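Side-chain contacts in fructose transport system repressor FruR (Pseudomonas putida, PDB 3O74), which probably binds specific DNA sites as a dual transcriptional regulator of the LacI family, with fructose 1-phosphate as its preferred effector: residues B[124-129]-B[189-194]; B[178-183]-B[197-202]. All coordinates share one frame; numbering follows the deposited sequence.

Interaction 1 (B[124-129]-B[189-194]); sequences ALIGAR and YVLLQG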
ATOM      1  N   ALA B 124      12.389  22.688  10.870  1.00 32.60           N
ATOM      2  CA  ALA B 124      11.207  22.930  10.063  1.00 34.76           C
ATOM      3  C   ALA B 124      10.188  21.812  10.205  1.00 31.19           C
ATOM      4  O   ALA B 124      10.527  20.677  10.540  1.00 27.73           O
ATOM      5  CB  ALA B 124      11.587  23.115   8.604  1.00 38.17           C
ATOM      6  N   LEU B 125       8.933  22.162   9.957  1.00 28.68           N
ATOM      7  CA  LEU B 125       7.856  21.196   9.892  1.00 27.87           C
ATOM      8  C   LEU B 125       7.289  21.210   8.479  1.00 28.09           C
ATOM      9  O   LEU B 125       6.960  22.268   7.942  1.00 28.32           O
ATOM     10  CB  LEU B 125       6.754  21.554  10.884  1.00 29.96           C
ATOM     11  CG  LEU B 125       5.489  20.712  10.747  1.00 30.76           C
ATOM     12  CD1 LEU B 125       5.644  19.390  11.485  1.00 29.02           C
ATOM     13  CD2 LEU B 125       4.286  21.487  11.268  1.00 35.90           C
ATOM     14  N   ILE B 126       7.195  20.035   7.874  1.00 22.49           N
ATOM     15  CA  ILE B 126       6.555  19.907   6.579  1.00 22.66           C
ATOM     16  C   ILE B 126       5.308  19.046   6.739  1.00 24.30           C
ATOM     17  O   ILE B 126       5.385  17.896   7.165  1.00 22.63           O
ATOM     18  CB  ILE B 126       7.503  19.296   5.541  1.00 22.01           C
ATOM     19  CG1 ILE B 126       8.494  20.354   5.042  1.00 23.78           C
ATOM     20  CG2 ILE B 126       6.720  18.712   4.365  1.00 23.89           C
ATOM     21  CD1 ILE B 126       9.516  19.826   4.040  1.00 30.80           C
ATOM     22  N   GLY B 127       4.162  19.620   6.396  1.00 23.78           N
ATOM     23  CA  GLY B 127       2.891  18.947   6.554  1.00 26.41           C
ATOM     24  C   GLY B 127       1.964  19.292   5.409  1.00 24.95           C
ATOM     25  O   GLY B 127       2.388  19.882   4.424  1.00 24.59           O
ATOM     26  N   ALA B 128       0.695  18.928   5.542  1.00 20.96           N
ATOM     27  CA  ALA B 128      -0.282  19.138   4.481  1.00 22.68           C
ATOM     28  C   ALA B 128      -1.682  19.098   5.065  1.00 22.75           C
ATOM     29  O   ALA B 128      -1.887  18.569   6.157  1.00 28.08           O
ATOM     30  CB  ALA B 128      -0.129  18.079   3.392  1.00 23.40           C
ATOM     31  N   ARG B 129      -2.640  19.664   4.338  1.00 24.01           N
ATOM     32  CA  ARG B 129      -4.025  19.703   4.796  1.00 28.10           C
ATOM     33  C   ARG B 129      -4.117  20.266   6.206  1.00 21.86           C
ATOM     34  O   ARG B 129      -4.608  19.593   7.106  1.00 25.39           O
ATOM     35  CB  ARG B 129      -4.628  18.299   4.768  1.00 26.01           C
ATOM     36  CG  ARG B 129      -4.620  17.656   3.397  1.00 34.38           C
ATOM     37  CD  ARG B 129      -5.284  18.572   2.389  1.00 45.03           C
ATOM     38  NE  ARG B 129      -6.190  17.844   1.509  1.00 48.91           N
ATOM     39  CZ  ARG B 129      -7.379  17.384   1.884  1.00 51.14           C
ATOM     40  NH1 ARG B 129      -7.800  17.568   3.127  1.00 52.66           N
ATOM     41  NH2 ARG B 129      -8.145  16.735   1.020  1.00 51.28           N
ATOM     42  N   TYR B 189       4.782   9.986   6.061  1.00 24.25           N
ATOM     43  CA  TYR B 189       5.855   9.338   5.318  1.00 24.50           C
ATOM     44  C   TYR B 189       5.843   9.697   3.836  1.00 24.67           C
ATOM     45  O   TYR B 189       6.901   9.820   3.216  1.00 26.23           O
ATOM     46  CB  TYR B 189       5.824   7.815   5.482  1.00 26.18           C
ATOM     47  CG  TYR B 189       6.929   7.153   4.703  1.00 27.85           C
ATOM     48  CD1 TYR B 189       8.243   7.223   5.143  1.00 39.36           C
ATOM     49  CD2 TYR B 189       6.672   6.500   3.505  1.00 33.18           C
ATOM     50  CE1 TYR B 189       9.271   6.641   4.427  1.00 43.89           C
ATOM     51  CE2 TYR B 189       7.698   5.910   2.777  1.00 37.71           C
ATOM     52  CZ  TYR B 189       8.994   5.985   3.246  1.00 42.51           C
ATOM     53  OH  TYR B 189      10.021   5.404   2.536  1.00 44.39           O
ATOM     54  N   VAL B 190       4.655   9.858   3.260  1.00 23.80           N
ATOM     55  CA  VAL B 190       4.573  10.179   1.835  1.00 23.32           C
ATOM     56  C   VAL B 190       5.187  11.546   1.550  1.00 23.65           C
ATOM     57  O   VAL B 190       5.762  11.768   0.484  1.00 18.31           O
ATOM     58  CB  VAL B 190       3.126  10.118   1.287  1.00 25.81           C
ATOM     59  CG1 VAL B 190       2.284  11.249   1.843  1.00 30.53           C
ATOM     60  CG2 VAL B 190       3.139  10.176  -0.226  1.00 27.69           C
ATOM     61  N   LEU B 191       5.065  12.461   2.506  1.00 19.93           N
ATOM     62  CA  LEU B 191       5.698  13.766   2.372  1.00 18.90           C
ATOM     63  C   LEU B 191       7.209  13.626   2.447  1.00 16.67           C
ATOM     64  O   LEU B 191       7.931  14.303   1.728  1.00 19.35           O
ATOM     65  CB  LEU B 191       5.204  14.739   3.450  1.00 19.50           C
ATOM     66  CG  LEU B 191       3.748  15.191   3.325  1.00 20.37           C
ATOM     67  CD1 LEU B 191       3.308  15.979   4.559  1.00 16.66           C
ATOM     68  CD2 LEU B 191       3.547  16.010   2.064  1.00 16.73           C
ATOM     69  N   LEU B 192       7.686  12.739   3.318  1.00 19.60           N
ATOM     70  CA  LEU B 192       9.120  12.475   3.414  1.00 21.91           C
ATOM     71  C   LEU B 192       9.677  11.970   2.083  1.00 22.57           C
ATOM     72  O   LEU B 192      10.820  12.254   1.729  1.00 21.92           O
ATOM     73  CB  LEU B 192       9.404  11.447   4.511  1.00 24.93           C
ATOM     74  CG  LEU B 192      10.889  11.140   4.747  1.00 28.92           C
ATOM     75  CD1 LEU B 192      11.636  12.391   5.214  1.00 30.80           C
ATOM     76  CD2 LEU B 192      11.077   9.999   5.746  1.00 31.90           C
ATOM     77  N   GLN B 193       8.868  11.209   1.353  1.00 24.87           N
ATOM     78  CA  GLN B 193       9.294  10.678   0.063  1.00 28.27           C
ATOM     79  C   GLN B 193       9.632  11.798  -0.907  1.00 26.65           C
ATOM     80  O   GLN B 193      10.589  11.700  -1.677  1.00 27.52           O
ATOM     81  CB  GLN B 193       8.204   9.797  -0.541  1.00 28.92           C
ATOM     82  CG  GLN B 193       7.953   8.510   0.204  1.00 27.87           C
ATOM     83  CD  GLN B 193       6.961   7.626  -0.521  1.00 35.20           C
ATOM     84  OE1 GLN B 193       7.191   7.226  -1.660  1.00 42.44           O
ATOM     85  NE2 GLN B 193       5.849   7.327   0.132  1.00 35.86           N
ATOM     86  N   GLY B 194       8.831  12.859  -0.873  1.00 25.80           N
ATOM     87  CA  GLY B 194       9.077  14.018  -1.709  1.00 22.17           C
ATOM     88  C   GLY B 194      10.341  14.725  -1.262  1.00 22.17           C
ATOM     89  O   GLY B 194      11.120  15.211  -2.083  1.00 25.84           O
TER
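Leu191 reaches from the first turn of helix 189-201 across to the backbone of Gly127, and one of its methyls, CD1, does nearly all the touching. That methyl stands 3.6 Å from Gly127 CA and 3.7 Å from Gly127 C, resting directly on the main chain of the strand, and Ile126 O lies 3.8 Å from the same Leu191 CD1. Its placing follows from the torsions: CG lies anti to the carbonyl carbon (chi1 -69°) and CD1 continues the chain in extended form (chi2 171°); together these torsions carry CD1 out to the strand backbone. Glycine at 127 suits a place where the methyl meets main chain, at CA and C, and the side chains directed at the helix belong to Ile126 and Ala128.

Ala128 adds its small CB, 4.2 Å from Leu191 CD1, while the bulkier Ile126 brings its branch methyl CG2 to 4.3 Å from Leu191 CB, near the helix backbone. This is helix-on-sheet packing in the second α/β lobe of a LacI-type, periplasmic-binding-protein fold: strand 122-128 lies beside the parallel strand 183-186, which leads into helix 189-201. The helix and strand segments run at 115° to one another, their axes 8.7 Å apart at closest, and a leucine is long enough to span that spacing. Helix 163-177 extends the same apolar surface, with Leu169 and Met170 against Ile126. From the helix, Gln193 O accepts a hydrogen bond from Gln218 NE2 of the second subunit.

Interaction 2 (B[178-183]-B[197-202]); sequences GGLPDA and DTLQAR
Leu180 lies against Arg202 and Leu199 at the outer end of a beta-alpha-beta unit of the LacI-type fold, where the loop joining helix 163-177 to strand 183-186 passes the C-terminal end of helix 189-201. The apolar part of the contact is small. Leu180 CD2 meets Leu199 CD1 at 4.2 Å, methyl against methyl, and Met170 of helix 163-177 touches both leucines. Leu199 is buried, whereas Leu180 is partly exposed; a branched apolar side chain fits a place that faces the protein core on one side and a charged group on the other.

The second kind of contact is that of an aliphatic group against a flat cation. Leu180 and Arg202 run past each other in opposite directions, so that the isobutyl end of the leucine lies alongside the outer part of the arginine. In Arg202 the chain is extended at chi2 and then bends at chi3 (60°), which turns the guanidinium over Leu180. Arginine suits the position because its planar face can pack against a methyl while NH2 bonds at the group's rim.

The firm polar partner of the guanidinium lies beyond both segments: Arg202 NH2 is hydrogen-bonded to Ser206 OG, which probably helps to fix its rotation. Leu180 CD2 sits over one face of that group, offset toward its rim, 3.8 Å from Arg202 NE.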
ATOM      1  N   GLY B 178      18.029  29.261   2.165  1.00 39.31           N
ATOM      2  CA  GLY B 178      19.293  29.344   1.459  1.00 44.19           C
ATOM      3  C   GLY B 178      20.099  28.073   1.648  1.00 47.79           C
ATOM      4  O   GLY B 178      21.299  28.043   1.380  1.00 49.89           O
ATOM      5  N   GLY B 179      19.432  27.024   2.120  1.00 42.71           N
ATOM      6  CA  GLY B 179      20.073  25.740   2.343  1.00 43.53           C
ATOM      7  C   GLY B 179      19.178  24.801   3.130  1.00 39.65           C
ATOM      8  O   GLY B 179      18.023  25.125   3.411  1.00 40.65           O
ATOM      9  N   LEU B 180      19.704  23.632   3.482  1.00 33.94           N
ATOM     10  CA  LEU B 180      18.952  22.685   4.298  1.00 32.93           C
ATOM     11  C   LEU B 180      18.803  23.214   5.720  1.00 32.94           C
ATOM     12  O   LEU B 180      19.680  23.922   6.219  1.00 39.44           O
ATOM     13  CB  LEU B 180      19.651  21.326   4.342  1.00 38.08           C
ATOM     14  CG  LEU B 180      19.935  20.597   3.031  1.00 44.53           C
ATOM     15  CD1 LEU B 180      20.728  19.330   3.309  1.00 46.44           C
ATOM     16  CD2 LEU B 180      18.642  20.272   2.310  1.00 45.48           C
ATOM     17  N   PRO B 181      17.688  22.869   6.380  1.00 34.95           N
ATOM     18  CA  PRO B 181      17.558  23.153   7.810  1.00 36.10           C
ATOM     19  C   PRO B 181      18.388  22.132   8.579  1.00 42.27           C
ATOM     20  O   PRO B 181      18.686  21.073   8.026  1.00 41.65           O
ATOM     21  CB  PRO B 181      16.072  22.917   8.070  1.00 29.37           C
ATOM     22  CG  PRO B 181      15.696  21.845   7.085  1.00 31.84           C
ATOM     23  CD  PRO B 181      16.532  22.118   5.852  1.00 26.38           C
ATOM     24  N   ASP B 182      18.765  22.436   9.816  1.00 38.58           N
ATOM     25  CA  ASP B 182      19.519  21.478  10.611  1.00 37.47           C
ATOM     26  C   ASP B 182      18.663  20.267  10.971  1.00 34.75           C
ATOM     27  O   ASP B 182      19.178  19.165  11.154  1.00 39.54           O
ATOM     28  CB  ASP B 182      20.065  22.131  11.876  1.00 41.16           C
ATOM     29  CG  ASP B 182      21.256  23.029  11.601  1.00 51.06           C
ATOM     30  OD1 ASP B 182      21.711  23.084  10.437  1.00 48.20           O
ATOM     31  OD2 ASP B 182      21.738  23.676  12.552  1.00 53.67           O
ATOM     32  N   ALA B 183      17.353  20.478  11.059  1.00 31.16           N
ATOM     33  CA  ALA B 183      16.435  19.420  11.465  1.00 31.77           C
ATOM     34  C   ALA B 183      15.086  19.569  10.776  1.00 30.71           C
ATOM     35  O   ALA B 183      14.646  20.682  10.478  1.00 29.67           O
ATOM     36  CB  ALA B 183      16.256  19.418  12.982  1.00 29.11           C
ATOM     37  N   ASP B 197      13.218  13.066  -2.709  1.00 29.40           N
ATOM     38  CA  ASP B 197      13.381  13.419  -4.117  1.00 31.86           C
ATOM     39  C   ASP B 197      14.180  14.703  -4.247  1.00 35.56           C
ATOM     40  O   ASP B 197      15.076  14.818  -5.091  1.00 33.57           O
ATOM     41  CB  ASP B 197      12.026  13.596  -4.797  1.00 32.64           C
ATOM     42  CG  ASP B 197      11.319  12.284  -5.038  1.00 35.44           C
ATOM     43  OD1 ASP B 197      12.008  11.262  -5.240  1.00 36.30           O
ATOM     44  OD2 ASP B 197      10.069  12.276  -5.023  1.00 40.56           O
ATOM     45  N   THR B 198      13.846  15.673  -3.406  1.00 28.46           N
ATOM     46  CA  THR B 198      14.522  16.959  -3.436  1.00 29.23           C
ATOM     47  C   THR B 198      15.983  16.789  -3.044  1.00 29.72           C
ATOM     48  O   THR B 198      16.875  17.314  -3.706  1.00 32.62           O
ATOM     49  CB  THR B 198      13.835  17.975  -2.506  1.00 32.80           C
ATOM     50  OG1 THR B 198      12.499  18.205  -2.969  1.00 34.05           O
ATOM     51  CG2 THR B 198      14.594  19.287  -2.500  1.00 34.16           C
ATOM     52  N   LEU B 199      16.221  16.039  -1.972  1.00 27.86           N
ATOM     53  CA  LEU B 199      17.576  15.781  -1.498  1.00 30.84           C
ATOM     54  C   LEU B 199      18.425  15.108  -2.570  1.00 38.34           C
ATOM     55  O   LEU B 199      19.599  15.426  -2.738  1.00 36.17           O
ATOM     56  CB  LEU B 199      17.533  14.903  -0.247  1.00 38.10           C
ATOM     57  CG  LEU B 199      17.467  15.624   1.097  1.00 41.87           C
ATOM     58  CD1 LEU B 199      16.608  16.876   1.014  1.00 53.38           C
ATOM     59  CD2 LEU B 199      16.966  14.689   2.178  1.00 30.59           C
ATOM     60  N   GLN B 200      17.826  14.173  -3.298  1.00 41.32           N
ATOM     61  CA  GLN B 200      18.556  13.430  -4.319  1.00 43.29           C
ATOM     62  C   GLN B 200      18.991  14.309  -5.487  1.00 45.17           C
ATOM     63  O   GLN B 200      20.024  14.061  -6.112  1.00 45.02           O
ATOM     64  CB  GLN B 200      17.725  12.249  -4.815  1.00 43.18           C
ATOM     65  CG  GLN B 200      18.186  10.922  -4.256  1.00 57.21           C
ATOM     66  CD  GLN B 200      18.987  10.110  -5.255  1.00 65.53           C
ATOM     67  OE1 GLN B 200      18.510   9.099  -5.771  1.00 71.05           O
ATOM     68  NE2 GLN B 200      20.209  10.550  -5.534  1.00 65.31           N
ATOM     69  N   ALA B 201      18.201  15.336  -5.780  1.00 45.79           N
ATOM     70  CA  ALA B 201      18.537  16.272  -6.846  1.00 50.93           C
ATOM     71  C   ALA B 201      19.777  17.091  -6.488  1.00 54.71           C
ATOM     72  O   ALA B 201      20.516  17.527  -7.370  1.00 60.80           O
ATOM     73  CB  ALA B 201      17.363  17.180  -7.153  1.00 53.28           C
ATOM     74  N   ARG B 202      19.993  17.307  -5.194  1.00 49.66           N
ATOM     75  CA  ARG B 202      21.173  18.030  -4.725  1.00 49.93           C
ATOM     76  C   ARG B 202      22.411  17.146  -4.792  1.00 54.97           C
ATOM     77  O   ARG B 202      22.303  15.920  -4.803  1.00 52.07           O
ATOM     78  CB  ARG B 202      20.968  18.502  -3.287  1.00 48.83           C
ATOM     79  CG  ARG B 202      19.784  19.427  -3.091  1.00 46.89           C
ATOM     80  CD  ARG B 202      19.525  19.664  -1.609  1.00 49.61           C
ATOM     81  NE  ARG B 202      20.670  20.271  -0.934  1.00 49.59           N
ATOM     82  CZ  ARG B 202      20.918  21.577  -0.919  1.00 50.42           C
ATOM     83  NH1 ARG B 202      20.107  22.413  -1.551  1.00 51.87           N
ATOM     84  NH2 ARG B 202      21.980  22.048  -0.278  1.00 47.31           N
TER

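In the fold
Interactions 1 and 2 have centres 13 Å apart and use successive parts of one helix, 189-201, whose start packs on strand 122-128 and whose end meets loop 178-182. Their other segments also join: Ala124 N lies 3.0 Å from Ala183 O, a probable backbone hydrogen bond between neighbouring parallel strands. Met170 of helix 163-177 bridges the two, touching Ile126, Leu180 and Leu199. Interaction 1 is the deeper, its centre about 11 Å from that of the chain, against about 24 Å for interaction 2, and is nearer the cleft between lobes where LacI-family effectors usually bind. Gln218 of the second subunit also makes a weak hydrogen bond with Asp197 OD1, so both helix segments meet the other subunit.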